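Local atomic coordinates of RIM-binding protein, isoform F (Drosophila melanogaster, PDB entry 6Q9M), a protein that couples the recruitment of synaptic vesicles to their release sites, probably as a scaffold of the presynaptic active zone. Residues S41-V46 / K51-A56; D89-M94 / G146-T151; A118-L123 / Y161-R166; E139-K144 / T151-A156. All blocks are in the same frame, centred on the assembly; numbering follows the deposited sequence.

Interaction 1 of 4, residues S41-V46 / K51-A56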
loop_
_atom_site.group_PDB
_atom_site.type_symbol
_atom_site.label_atom_id
_atom_site.label_comp_id
_atom_site.label_asym_id
_atom_site.label_seq_id
_atom_site.Cartn_x
_atom_site.Cartn_y
_atom_site.Cartn_z
ATOM N N SER A 41 9.139 0.844 23.424
ATOM C CA SER A 41 7.826 1.204 23.944
ATOM C C SER A 41 6.799 0.937 22.853
ATOM O O SER A 41 7.141 0.641 21.706
ATOM C CB SER A 41 7.778 2.666 24.429
ATOM O OG SER A 41 7.885 3.596 23.363
ATOM N N TYR A 42 5.532 1.066 23.223
ATOM C CA TYR A 42 4.426 0.863 22.308
ATOM C C TYR A 42 3.631 2.155 22.143
ATOM O O TYR A 42 3.497 2.950 23.079
ATOM C CB TYR A 42 3.483 -0.240 22.803
ATOM C CG TYR A 42 4.109 -1.587 22.996
ATOM C CD1 TYR A 42 4.677 -1.954 24.216
ATOM C CD2 TYR A 42 4.124 -2.508 21.968
ATOM C CE1 TYR A 42 5.252 -3.208 24.390
ATOM C CE2 TYR A 42 4.681 -3.759 22.135
ATOM C CZ TYR A 42 5.248 -4.106 23.342
ATOM O OH TYR A 42 5.815 -5.355 23.470
ATOM N N HIS A 43 3.101 2.342 20.937
ATOM C CA HIS A 43 2.258 3.474 20.581
ATOM C C HIS A 43 0.903 2.926 20.160
ATOM O O HIS A 43 0.820 2.125 19.220
ATOM C CB HIS A 43 2.865 4.284 19.439
ATOM C CG HIS A 43 3.933 5.237 19.857
ATOM N ND1 HIS A 43 4.316 5.401 21.169
ATOM C CD2 HIS A 43 4.702 6.085 19.133
ATOM C CE1 HIS A 43 5.270 6.315 21.240
ATOM N NE2 HIS A 43 5.525 6.743 20.017
ATOM N N VAL A 44 -0.155 3.344 20.852
ATOM C CA VAL A 44 -1.509 2.903 20.539
ATOM C C VAL A 44 -2.206 4.007 19.766
ATOM O O VAL A 44 -2.254 5.158 20.220
ATOM C CB VAL A 44 -2.286 2.542 21.809
ATOM C CG1 VAL A 44 -3.620 1.931 21.433
ATOM C CG2 VAL A 44 -1.465 1.574 22.643
ATOM N N TYR A 45 -2.728 3.665 18.593
ATOM C CA TYR A 45 -3.425 4.603 17.724
ATOM C C TYR A 45 -4.887 4.217 17.576
ATOM O O TYR A 45 -5.238 3.033 17.586
ATOM C CB TYR A 45 -2.798 4.657 16.341
ATOM C CG TYR A 45 -1.394 5.207 16.332
ATOM C CD1 TYR A 45 -0.321 4.411 16.707
ATOM C CD2 TYR A 45 -1.144 6.516 15.954
ATOM C CE1 TYR A 45 0.956 4.900 16.706
ATOM C CE2 TYR A 45 0.141 7.011 15.952
ATOM C CZ TYR A 45 1.188 6.194 16.327
ATOM O OH TYR A 45 2.480 6.665 16.329
ATOM N N VAL A 46 -5.734 5.233 17.415
ATOM C CA VAL A 46 -7.137 5.043 17.062
ATOM C C VAL A 46 -7.430 5.961 15.883
ATOM O O VAL A 46 -7.231 7.180 15.976
ATOM C CB VAL A 46 -8.074 5.340 18.251
ATOM C CG1 VAL A 46 -9.524 5.243 17.837
ATOM C CG2 VAL A 46 -7.803 4.371 19.399
ATOM N N LYS A 51 -2.903 7.717 21.080
ATOM C CA LYS A 51 -3.726 7.857 22.277
ATOM C C LYS A 51 -3.034 7.469 23.576
ATOM O O LYS A 51 -3.214 8.152 24.583
ATOM C CB LYS A 51 -5.000 7.027 22.123
ATOM C CG LYS A 51 -5.814 7.414 20.905
ATOM C CD LYS A 51 -6.506 8.752 21.099
ATOM C CE LYS A 51 -7.770 8.607 21.943
ATOM N NZ LYS A 51 -8.361 9.933 22.280
ATOM N N VAL A 52 -2.237 6.402 23.605
ATOM C CA VAL A 52 -1.557 6.042 24.843
ATOM C C VAL A 52 -0.228 5.391 24.503
ATOM O O VAL A 52 -0.069 4.764 23.452
ATOM C CB VAL A 52 -2.427 5.136 25.754
ATOM C CG1 VAL A 52 -2.872 3.918 25.044
ATOM C CG2 VAL A 52 -1.675 4.750 27.018
ATOM N N THR A 53 0.744 5.599 25.390
ATOM C CA THR A 53 2.083 5.047 25.273
ATOM C C THR A 53 2.286 4.101 26.440
ATOM O O THR A 53 2.128 4.499 27.597
ATOM C CB THR A 53 3.149 6.143 25.279
ATOM O OG1 THR A 53 2.951 7.014 24.157
ATOM C CG2 THR A 53 4.527 5.524 25.173
ATOM N N VAL A 54 2.573 2.840 26.139
ATOM C CA VAL A 54 2.894 1.833 27.143
ATOM C C VAL A 54 4.381 1.536 27.049
ATOM O O VAL A 54 4.892 1.260 25.957
ATOM C CB VAL A 54 2.067 0.553 26.946
ATOM C CG1 VAL A 54 2.336 -0.432 28.070
ATOM C CG2 VAL A 54 0.573 0.892 26.831
ATOM N N LYS A 55 5.077 1.600 28.178
ATOM C CA LYS A 55 6.509 1.348 28.158
ATOM C C LYS A 55 6.789 -0.153 28.204
ATOM O O LYS A 55 5.910 -0.975 28.479
ATOM C CB LYS A 55 7.199 2.031 29.340
ATOM C CG LYS A 55 6.884 3.514 29.508
ATOM C CD LYS A 55 7.939 4.395 28.846
ATOM C CE LYS A 55 7.559 5.876 28.903
ATOM N NZ LYS A 55 8.047 6.569 30.143
ATOM N N ALA A 56 8.053 -0.502 27.954
ATOM C CA ALA A 56 8.392 -1.881 27.606
ATOM C C ALA A 56 8.111 -2.830 28.761
ATOM O O ALA A 56 7.661 -3.962 28.548
ATOM C CB ALA A 56 9.860 -1.976 27.187
#
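The carbonyl oxygen Tyr42 O draws three groups to itself. Val54 N donates to it across the strands at 3.2 Å, tilted 32° out of the carbonyl plane. The CA-H group of Thr53 adds a weaker contact, with Thr53 CA 3.3 Å from Tyr42 O, and His43 ND1 turns back on the same oxygen in a weak bond. Tyr42 N answers with a straighter bond to Val54 O, 2.8 Å long, which makes Tyr42 and Val54 an antiparallel hydrogen-bonded pair. Val44 and Val52 form the next one: Val44 N binds Val52 O at 3.0 Å. Val44 O in turn accepts from Lys51 N, 2.8 Å away, with an N-H...O angle of 168°.

The sheet has two unlike faces. On one, Val44 and Val52 lie side by side and point the same way. Val52 CG1, set between its backbone N and carbonyl carbon (chi1 56°), comes within 3.6 Å of Val44 CB, and both beta-branched residues suit an extended strand. Tyr42 shares this face, its ring meeting Trp28 edge-to-face, while Val44 also packs on Ile26. The other face carries the polar pair His43 and Thr53, where Thr53 OG1 stands obliquely 3.7 Å from His43 ND1. At the far end Lys51 crosses Val46, its side chain meeting Val46 through the aliphatic CG.

Strands 39-46 and 49-55 are the C-C' hairpin of a fibronectin type III domain, whose apolar face turns onto the B-strand tryptophan in the core of the sandwich.

Interaction 2 of 4, residues D89-M94 / G146-T151; sequences DAACTM and GMYRHT
Ala90 lays its methyl over one face of the Tyr148 ring, Ala90 CB standing 4.1 Å from the ring centroid and 26° off the normal, a CH-pi contact. Its nearest ring atom is Tyr148 CG, 3.7 Å from Ala90 CB, so the methyl sits over the root of the ring and not over its hydroxyl end. Tyr148 CG lies between its own backbone N and carbonyl carbon (chi1 56°), which brings the ring against the alanines. Ala91 CB meets Tyr148 CE1 obliquely at 3.8 Å. A small side chain suits Ala90 because the ring lies right against its methyl, and Ala91 because the backbones come close there, Ala91 O lying 3.7 Å from Gly146 CA. Gly146 has a positive phi of 85°, and any side chain there would collide with the preceding carbonyl oxygen.

In the next shell, a short 3-10 turn, closed by the hydrogen bond from Cys92 N to Asp89 O, 3.0 Å, presents the two alanines. Asp89 anchors it through a salt bridge to Arg78. Within 146-151, Tyr148 CE2 lies 3.6 Å above the guanidinium plane of Arg149, over its centre. Arg149 also forms a salt bridge with Asp6.

The contact is an interdomain one. Segment 89-94 leads into strand 93-96 of the first fibronectin type III domain, while 146-151 enters strand 149-152 of the second, where Tyr148 pairs through its backbone with Trp122 of strand 118-123, and Leu123 of that strand packs on Ala90.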
loop_
_atom_site.group_PDB
_atom_site.type_symbol
_atom_site.label_atom_id
_atom_site.label_comp_id
_atom_site.label_asym_id
_atom_site.label_seq_id
_atom_site.Cartn_x
_atom_site.Cartn_y
_atom_site.Cartn_z
ATOM N N ASP A 89 1.338 0.338 10.999
ATOM C CA ASP A 89 0.018 -0.009 11.522
ATOM C C ASP A 89 -0.475 -1.341 10.960
ATOM O O ASP A 89 -1.063 -2.147 11.692
ATOM C CB ASP A 89 -0.996 1.100 11.196
ATOM C CG ASP A 89 -0.858 2.325 12.100
ATOM O OD1 ASP A 89 -1.337 3.411 11.716
ATOM O OD2 ASP A 89 -0.272 2.215 13.197
ATOM N N ALA A 90 -0.232 -1.593 9.664
ATOM C CA ALA A 90 -0.773 -2.763 8.979
ATOM C C ALA A 90 -0.293 -4.075 9.562
ATOM O O ALA A 90 -0.860 -5.126 9.226
ATOM C CB ALA A 90 -0.399 -2.740 7.492
ATOM N N ALA A 91 0.749 -4.057 10.393
ATOM C CA ALA A 91 1.220 -5.286 11.011
ATOM C C ALA A 91 0.495 -5.611 12.297
ATOM O O ALA A 91 0.469 -6.775 12.692
ATOM C CB ALA A 91 2.718 -5.214 11.283
ATOM N N CYS A 92 -0.088 -4.622 12.968
ATOM C CA CYS A 92 -0.814 -4.866 14.216
ATOM C C CYS A 92 -2.013 -3.926 14.225
ATOM O O CYS A 92 -1.919 -2.784 14.692
ATOM C CB CYS A 92 0.070 -4.665 15.437
ATOM S SG CYS A 92 -0.662 -5.306 16.950
ATOM N N THR A 93 -3.141 -4.421 13.721
ATOM C CA THR A 93 -4.301 -3.568 13.538
ATOM C C THR A 93 -5.577 -4.391 13.558
ATOM O O THR A 93 -5.583 -5.580 13.223
ATOM C CB THR A 93 -4.228 -2.779 12.238
ATOM O OG1 THR A 93 -5.184 -1.710 12.303
ATOM C CG2 THR A 93 -4.564 -3.686 11.032
ATOM N N MET A 94 -6.656 -3.738 13.992
ATOM C CA MET A 94 -7.973 -4.363 13.990
ATOM C C MET A 94 -9.046 -3.285 13.956
ATOM O O MET A 94 -8.844 -2.157 14.428
ATOM C CB MET A 94 -8.177 -5.271 15.208
ATOM C CG MET A 94 -8.240 -4.508 16.530
ATOM S SD MET A 94 -8.713 -5.554 17.938
ATOM C CE MET A 94 -8.700 -4.339 19.259
ATOM N N GLY A 146 0.221 -10.920 10.700
ATOM C CA GLY A 146 1.215 -9.883 10.860
ATOM C C GLY A 146 1.926 -9.509 9.583
ATOM O O GLY A 146 2.679 -8.527 9.576
ATOM N N MET A 147 1.726 -10.259 8.506
ATOM C CA MET A 147 2.339 -9.956 7.218
ATOM C C MET A 147 1.344 -9.215 6.347
ATOM O O MET A 147 0.190 -9.639 6.224
ATOM C CB MET A 147 2.784 -11.225 6.502
ATOM C CG MET A 147 3.952 -10.976 5.588
ATOM S SD MET A 147 5.478 -11.315 6.466
ATOM C CE MET A 147 5.689 -13.054 6.079
ATOM N N TYR A 148 1.794 -8.114 5.737
ATOM C CA TYR A 148 0.946 -7.255 4.914
ATOM C C TYR A 148 1.575 -6.955 3.559
ATOM O O TYR A 148 1.100 -6.065 2.845
ATOM C CB TYR A 148 0.658 -5.936 5.639
ATOM C CG TYR A 148 1.917 -5.209 6.051
ATOM C CD1 TYR A 148 2.584 -5.542 7.225
ATOM C CD2 TYR A 148 2.449 -4.201 5.261
ATOM C CE1 TYR A 148 3.745 -4.880 7.610
ATOM C CE2 TYR A 148 3.624 -3.519 5.645
ATOM C CZ TYR A 148 4.260 -3.871 6.816
ATOM O OH TYR A 148 5.423 -3.217 7.207
ATOM N N ARG A 149 2.645 -7.649 3.204
ATOM C CA ARG A 149 3.320 -7.480 1.929
ATOM C C ARG A 149 3.711 -8.855 1.434
ATOM O O ARG A 149 4.017 -9.749 2.234
ATOM C CB ARG A 149 4.598 -6.627 2.040
ATOM C CG ARG A 149 4.400 -5.130 2.138
ATOM C CD ARG A 149 5.681 -4.390 1.702
ATOM N NE ARG A 149 6.094 -3.342 2.631
ATOM C CZ ARG A 149 5.474 -2.170 2.784
ATOM N NH1 ARG A 149 4.390 -1.899 2.069
ATOM N NH2 ARG A 149 5.929 -1.271 3.664
ATOM N N HIS A 150 3.734 -9.009 0.115
ATOM C CA HIS A 150 4.272 -10.235 -0.459
ATOM C C HIS A 150 4.646 -10.015 -1.914
ATOM O O HIS A 150 3.857 -9.455 -2.683
ATOM C CB HIS A 150 3.280 -11.386 -0.363
ATOM C CG HIS A 150 3.819 -12.649 -0.927
ATOM N ND1 HIS A 150 4.790 -13.383 -0.286
ATOM C CD2 HIS A 150 3.574 -13.282 -2.098
ATOM C CE1 HIS A 150 5.103 -14.431 -1.021
ATOM N NE2 HIS A 150 4.397 -14.380 -2.134
ATOM N N THR A 151 5.826 -10.485 -2.292
ATOM C CA THR A 151 6.255 -10.430 -3.681
ATOM C C THR A 151 5.657 -11.590 -4.470
ATOM O O THR A 151 5.808 -12.752 -4.081
ATOM C CB THR A 151 7.775 -10.480 -3.762
ATOM O OG1 THR A 151 8.331 -9.378 -3.033
ATOM C CG2 THR A 151 8.203 -10.408 -5.218
#

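Interaction 3 of 4, residues A118-L123 / Y161-R166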
loop_
_atom_site.group_PDB
_atom_site.type_symbol
_atom_site.label_atom_id
_atom_site.label_comp_id
_atom_site.label_asym_id
_atom_site.label_seq_id
_atom_site.Cartn_x
_atom_site.Cartn_y
_atom_site.Cartn_z
ATOM N N ALA A 118 6.025 -8.361 -8.831
ATOM C CA ALA A 118 5.493 -7.160 -8.203
ATOM C C ALA A 118 5.426 -7.394 -6.701
ATOM O O ALA A 118 5.300 -8.533 -6.245
ATOM C CB ALA A 118 4.106 -6.794 -8.756
ATOM N N VAL A 119 5.550 -6.319 -5.934
ATOM C CA VAL A 119 5.334 -6.377 -4.491
ATOM C C VAL A 119 3.890 -5.969 -4.231
ATOM O O VAL A 119 3.450 -4.896 -4.665
ATOM C CB VAL A 119 6.330 -5.484 -3.728
ATOM C CG1 VAL A 119 5.853 -5.200 -2.280
ATOM C CG2 VAL A 119 7.706 -6.141 -3.703
ATOM N N ILE A 120 3.153 -6.835 -3.543
ATOM C CA ILE A 120 1.750 -6.622 -3.211
ATOM C C ILE A 120 1.662 -6.290 -1.731
ATOM O O ILE A 120 2.103 -7.082 -0.893
ATOM C CB ILE A 120 0.893 -7.867 -3.511
ATOM C CG1 ILE A 120 1.119 -8.382 -4.943
ATOM C CG2 ILE A 120 -0.574 -7.575 -3.207
ATOM C CD1 ILE A 120 0.709 -7.414 -6.023
ATOM N N SER A 121 1.037 -5.155 -1.417
ATOM C CA SER A 121 0.775 -4.691 -0.060
ATOM C C SER A 121 -0.729 -4.546 0.161
ATOM O O SER A 121 -1.506 -4.374 -0.790
ATOM C CB SER A 121 1.441 -3.337 0.201
ATOM O OG SER A 121 2.828 -3.387 -0.108
ATOM N N TRP A 122 -1.132 -4.593 1.431
ATOM C CA TRP A 122 -2.530 -4.385 1.788
ATOM C C TRP A 122 -2.622 -3.931 3.239
ATOM O O TRP A 122 -1.637 -3.926 3.986
ATOM C CB TRP A 122 -3.365 -5.651 1.564
ATOM C CG TRP A 122 -2.919 -6.834 2.359
ATOM C CD1 TRP A 122 -3.420 -7.253 3.556
ATOM C CD2 TRP A 122 -1.890 -7.773 2.004
ATOM N NE1 TRP A 122 -2.768 -8.397 3.967
ATOM C CE2 TRP A 122 -1.819 -8.729 3.038
ATOM C CE3 TRP A 122 -1.023 -7.893 0.913
ATOM C CZ2 TRP A 122 -0.904 -9.784 3.023
ATOM C CZ3 TRP A 122 -0.134 -8.934 0.895
ATOM C CH2 TRP A 122 -0.078 -9.871 1.947
ATOM N N LEU A 123 -3.827 -3.520 3.614
ATOM C CA LEU A 123 -4.162 -3.191 4.988
ATOM C C LEU A 123 -5.189 -4.204 5.454
ATOM O O LEU A 123 -6.323 -4.190 4.963
ATOM C CB LEU A 123 -4.715 -1.769 5.101
ATOM C CG LEU A 123 -5.035 -1.256 6.516
ATOM C CD1 LEU A 123 -3.817 -1.382 7.443
ATOM C CD2 LEU A 123 -5.543 0.201 6.482
ATOM N N TYR A 161 -2.626 -7.742 -14.765
ATOM C CA TYR A 161 -2.911 -8.636 -13.662
ATOM C C TYR A 161 -3.864 -7.952 -12.693
ATOM O O TYR A 161 -3.762 -6.745 -12.444
ATOM C CB TYR A 161 -1.629 -9.048 -12.951
ATOM C CG TYR A 161 -0.772 -9.970 -13.777
ATOM C CD1 TYR A 161 -1.143 -11.301 -13.977
ATOM C CD2 TYR A 161 0.398 -9.511 -14.381
ATOM C CE1 TYR A 161 -0.357 -12.152 -14.721
ATOM C CE2 TYR A 161 1.187 -10.361 -15.149
ATOM C CZ TYR A 161 0.800 -11.681 -15.316
ATOM O OH TYR A 161 1.575 -12.539 -16.060
ATOM N N ARG A 162 -4.807 -8.735 -12.177
ATOM C CA ARG A 162 -5.668 -8.331 -11.078
ATOM C C ARG A 162 -5.338 -9.206 -9.881
ATOM O O ARG A 162 -5.501 -10.432 -9.941
ATOM C CB ARG A 162 -7.135 -8.470 -11.460
ATOM C CG ARG A 162 -8.087 -8.231 -10.299
ATOM C CD ARG A 162 -9.492 -7.965 -10.819
ATOM N NE ARG A 162 -9.613 -6.631 -11.394
ATOM C CZ ARG A 162 -10.739 -6.166 -11.923
ATOM N NH1 ARG A 162 -11.814 -6.948 -11.933
ATOM N NH2 ARG A 162 -10.799 -4.934 -12.444
ATOM N N VAL A 163 -4.915 -8.590 -8.784
ATOM C CA VAL A 163 -4.564 -9.350 -7.591
ATOM C C VAL A 163 -5.498 -8.930 -6.469
ATOM O O VAL A 163 -5.784 -7.735 -6.308
ATOM C CB VAL A 163 -3.070 -9.170 -7.227
ATOM C CG1 VAL A 163 -2.686 -7.749 -7.283
ATOM C CG2 VAL A 163 -2.774 -9.773 -5.840
ATOM N N THR A 164 -6.010 -9.922 -5.740
ATOM C CA THR A 164 -6.903 -9.736 -4.603
ATOM C C THR A 164 -6.264 -10.335 -3.356
ATOM O O THR A 164 -5.391 -11.204 -3.440
ATOM C CB THR A 164 -8.258 -10.400 -4.836
ATOM O OG1 THR A 164 -8.081 -11.818 -4.794
ATOM C CG2 THR A 164 -8.813 -10.029 -6.199
ATOM N N VAL A 165 -6.726 -9.881 -2.194
ATOM C CA VAL A 165 -6.264 -10.385 -0.907
ATOM C C VAL A 165 -7.477 -10.640 -0.021
ATOM O O VAL A 165 -8.374 -9.799 0.068
ATOM C CB VAL A 165 -5.292 -9.407 -0.226
ATOM C CG1 VAL A 165 -4.837 -9.972 1.125
ATOM C CG2 VAL A 165 -4.096 -9.132 -1.125
ATOM N N ARG A 166 -7.521 -11.804 0.615
ATOM C CA ARG A 166 -8.640 -12.118 1.485
ATOM C C ARG A 166 -8.086 -12.788 2.747
ATOM O O ARG A 166 -6.997 -13.380 2.751
ATOM C CB ARG A 166 -9.676 -12.907 0.613
ATOM C CG ARG A 166 -9.032 -13.990 -0.288
ATOM C CD ARG A 166 -10.126 -14.910 -0.659
ATOM N NE ARG A 166 -9.841 -16.268 -1.116
ATOM C CZ ARG A 166 -9.228 -17.311 -0.539
ATOM N NH1 ARG A 166 -9.189 -17.479 0.808
ATOM N NH2 ARG A 166 -9.058 -18.368 -1.348
#
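Val165 presses a methyl squarely onto the indole of Trp122: Val165 CG1 lies 3.6 Å from the centroid of the five-membered ring and only 4° off its normal. The second methyl, Val165 CG2, stands off the CD2-CE3 side of the indole, 3.9 Å from Trp122 CE3, and the two side chains cross at about a right angle. With CG1 anti to the backbone N and CG2 anti to the carbonyl carbon, valine sets the first over the pyrrole ring and leaves the second at the rim by CE3. Trp122 puts its CG between its own backbone N and carbonyl carbon, chi1 60°, and chi2 near a right angle then turns a face of the indole to Val165 CG1.

Ile120 and Val163 meet differently, tip to tip. Ile120 reaches out with its long branch, and its CD1 touches Val163 CG1 at 3.6 Å. Ile120's shorter branch, CG2, stays 4.1 Å from Val163 CG2. The same Ile120 CG2 lies 4.4 Å from Val165 CG2 and links the two pairs. All four residues are buried, and they meet through carbon surfaces, as suits a sandwich core. Replacing Trp122 by alanine would probably leave both Val165 methyls without the indole they rest against and open a gap in the core.

Strands 118-123 and 160-167 belong to opposing sheets, their segment axes 8.7 Å apart and inclined at 41°. Strands 106-111 and 149-152 flank the first within its sheet, and strands 131-135 and 198-202 flank the second, with His131 of strand 131-135 meeting Trp122 edge-to-face.

Interaction 4 of 4, residues E139-K144 / T151-A156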
loop_
_atom_site.group_PDB
_atom_site.type_symbol
_atom_site.label_atom_id
_atom_site.label_comp_id
_atom_site.label_asym_id
_atom_site.label_seq_id
_atom_site.Cartn_x
_atom_site.Cartn_y
_atom_site.Cartn_z
ATOM N N GLU A 139 -4.772 -18.726 -6.531
ATOM C CA GLU A 139 -4.106 -18.579 -5.236
ATOM C C GLU A 139 -2.615 -18.818 -5.415
ATOM O O GLU A 139 -2.205 -19.926 -5.785
ATOM C CB GLU A 139 -4.656 -19.583 -4.232
ATOM C CG GLU A 139 -5.904 -19.194 -3.496
ATOM C CD GLU A 139 -6.223 -20.194 -2.384
ATOM O OE1 GLU A 139 -5.271 -20.734 -1.761
ATOM O OE2 GLU A 139 -7.425 -20.446 -2.142
ATOM N N VAL A 140 -1.793 -17.808 -5.152
ATOM C CA VAL A 140 -0.357 -18.060 -5.285
ATOM C C VAL A 140 0.321 -18.200 -3.927
ATOM O O VAL A 140 1.316 -18.924 -3.825
ATOM C CB VAL A 140 0.353 -16.977 -6.122
ATOM C CG1 VAL A 140 -0.158 -17.012 -7.564
ATOM C CG2 VAL A 140 0.172 -15.578 -5.488
ATOM N N ARG A 141 -0.222 -17.591 -2.863
ATOM C CA ARG A 141 0.457 -17.674 -1.568
ATOM C C ARG A 141 -0.518 -17.433 -0.424
ATOM O O ARG A 141 -1.407 -16.576 -0.515
ATOM C CB ARG A 141 1.622 -16.671 -1.449
ATOM C CG ARG A 141 2.937 -17.098 -2.134
ATOM C CD ARG A 141 3.061 -16.467 -3.553
ATOM N NE ARG A 141 3.972 -17.167 -4.460
ATOM C CZ ARG A 141 4.407 -16.675 -5.622
ATOM N NH1 ARG A 141 4.034 -15.470 -6.026
ATOM N NH2 ARG A 141 5.219 -17.394 -6.386
ATOM N N THR A 142 -0.350 -18.210 0.646
ATOM C CA THR A 142 -0.982 -17.922 1.927
ATOM C C THR A 142 0.066 -17.352 2.878
ATOM O O THR A 142 1.149 -17.927 3.036
ATOM C CB THR A 142 -1.617 -19.181 2.505
ATOM O OG1 THR A 142 -2.595 -19.670 1.582
ATOM C CG2 THR A 142 -2.287 -18.885 3.833
ATOM N N VAL A 143 -0.256 -16.228 3.513
ATOM C CA VAL A 143 0.724 -15.435 4.249
ATOM C C VAL A 143 0.329 -15.378 5.721
ATOM O O VAL A 143 -0.856 -15.287 6.058
ATOM C CB VAL A 143 0.875 -14.023 3.634
ATOM C CG1 VAL A 143 -0.150 -13.065 4.174
ATOM C CG2 VAL A 143 2.265 -13.507 3.880
ATOM N N LYS A 144 1.331 -15.457 6.595
ATOM C CA LYS A 144 1.086 -15.628 8.011
ATOM C C LYS A 144 0.585 -14.325 8.638
ATOM O O LYS A 144 0.807 -13.240 8.093
ATOM C CB LYS A 144 2.372 -16.114 8.705
ATOM C CG LYS A 144 3.598 -15.248 8.447
ATOM C CD LYS A 144 4.857 -15.808 9.137
ATOM C CE LYS A 144 5.902 -14.712 9.361
ATOM N NZ LYS A 144 6.981 -15.099 10.313
ATOM N N THR A 151 5.826 -10.485 -2.292
ATOM C CA THR A 151 6.255 -10.430 -3.681
ATOM C C THR A 151 5.657 -11.590 -4.470
ATOM O O THR A 151 5.808 -12.752 -4.081
ATOM C CB THR A 151 7.775 -10.480 -3.762
ATOM O OG1 THR A 151 8.331 -9.378 -3.033
ATOM C CG2 THR A 151 8.203 -10.408 -5.218
ATOM N N ILE A 152 4.958 -11.279 -5.566
ATOM C CA ILE A 152 4.475 -12.293 -6.503
ATOM C C ILE A 152 5.444 -12.379 -7.673
ATOM O O ILE A 152 5.936 -11.355 -8.162
ATOM C CB ILE A 152 3.042 -12.000 -6.993
ATOM C CG1 ILE A 152 2.907 -10.554 -7.491
ATOM C CG2 ILE A 152 2.020 -12.343 -5.899
ATOM C CD1 ILE A 152 1.645 -10.304 -8.328
ATOM N N THR A 153 5.735 -13.601 -8.112
ATOM C CA THR A 153 6.603 -13.876 -9.256
ATOM C C THR A 153 5.840 -14.700 -10.293
ATOM O O THR A 153 4.618 -14.856 -10.222
ATOM C CB THR A 153 7.890 -14.591 -8.824
ATOM O OG1 THR A 153 7.570 -15.826 -8.169
ATOM C CG2 THR A 153 8.708 -13.714 -7.899
ATOM N N GLY A 154 6.562 -15.196 -11.294
ATOM C CA GLY A 154 5.899 -16.014 -12.300
ATOM C C GLY A 154 5.037 -15.246 -13.278
ATOM O O GLY A 154 4.195 -15.857 -13.964
ATOM N N LEU A 155 5.193 -13.924 -13.346
ATOM C CA LEU A 155 4.403 -13.124 -14.266
ATOM C C LEU A 155 5.105 -13.023 -15.620
ATOM O O LEU A 155 6.306 -13.258 -15.747
ATOM C CB LEU A 155 4.153 -11.724 -13.695
ATOM C CG LEU A 155 3.623 -11.638 -12.255
ATOM C CD1 LEU A 155 3.208 -10.231 -11.901
ATOM C CD2 LEU A 155 2.463 -12.585 -12.041
ATOM N N ALA A 156 4.335 -12.714 -16.623
ATOM C CA ALA A 156 4.806 -12.470 -17.974
ATOM C C ALA A 156 4.934 -10.967 -18.217
ATOM O O ALA A 156 4.217 -10.172 -17.597
ATOM C CB ALA A 156 3.848 -13.089 -19.001
#
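Segments 139-144 and 151-156 do not pair through their backbones: even at their nearest, Val140 CA and Ile152 CA are 7.6 Å apart. Each lies on the outermost strand of a different sheet, and 151-156 leaves its strand after Ile152. A classic beta bulge, in which Val140 and Arg141 both face Val133, lets two successive residues of 139-144 direct their side chains toward the other segment.

Val140 CG2 meets Ile152 CG2 at 3.7 Å, two methyls of obliquely crossing beta-branched side chains. Arg141 bends at its second torsion, chi2 97°, and carries its guanidinium past them to Thr153. There Arg141 NH2 donates to Thr153 OG1 in a weak bond, 3.3 Å long and bent to 139°. The guanidinium sets its edge against Ile152, Arg141 NH1 lying 3.7 Å from Ile152 CB. Long and flat-ended, arginine suits this surface, where it can lie along a neighbour and still offer N-H groups. With an alanine in its place, Thr153 OG1 would probably lose this donor and the flank of Ile152 its cover.

The arrangement closes one side of a fibronectin type III sandwich, where the bulged C' edge strand meets the E edge strand of the facing sheet.

Overall arrangement
Following the chain, interaction 1 closes first, with four residues between its segments, within one hairpin of the first fibronectin type III domain, and is finished before the others begin. Interaction 2 opens at 89-94, near the end of that domain, and closes 51 residues later in the second, tying the two together; it touches interaction 1 through Tyr45 and Asp89. Before it closes, interactions 3 and 4 have both opened, so it crosses each of them. Interaction 4 is nested inside the loop closed by interaction 3: one joins the edges of the second domain's sheets, the other their facing interiors. Thr151 is common to interactions 2 and 4, while a salt bridge between Arg166 and Glu139 joins interactions 3 and 4.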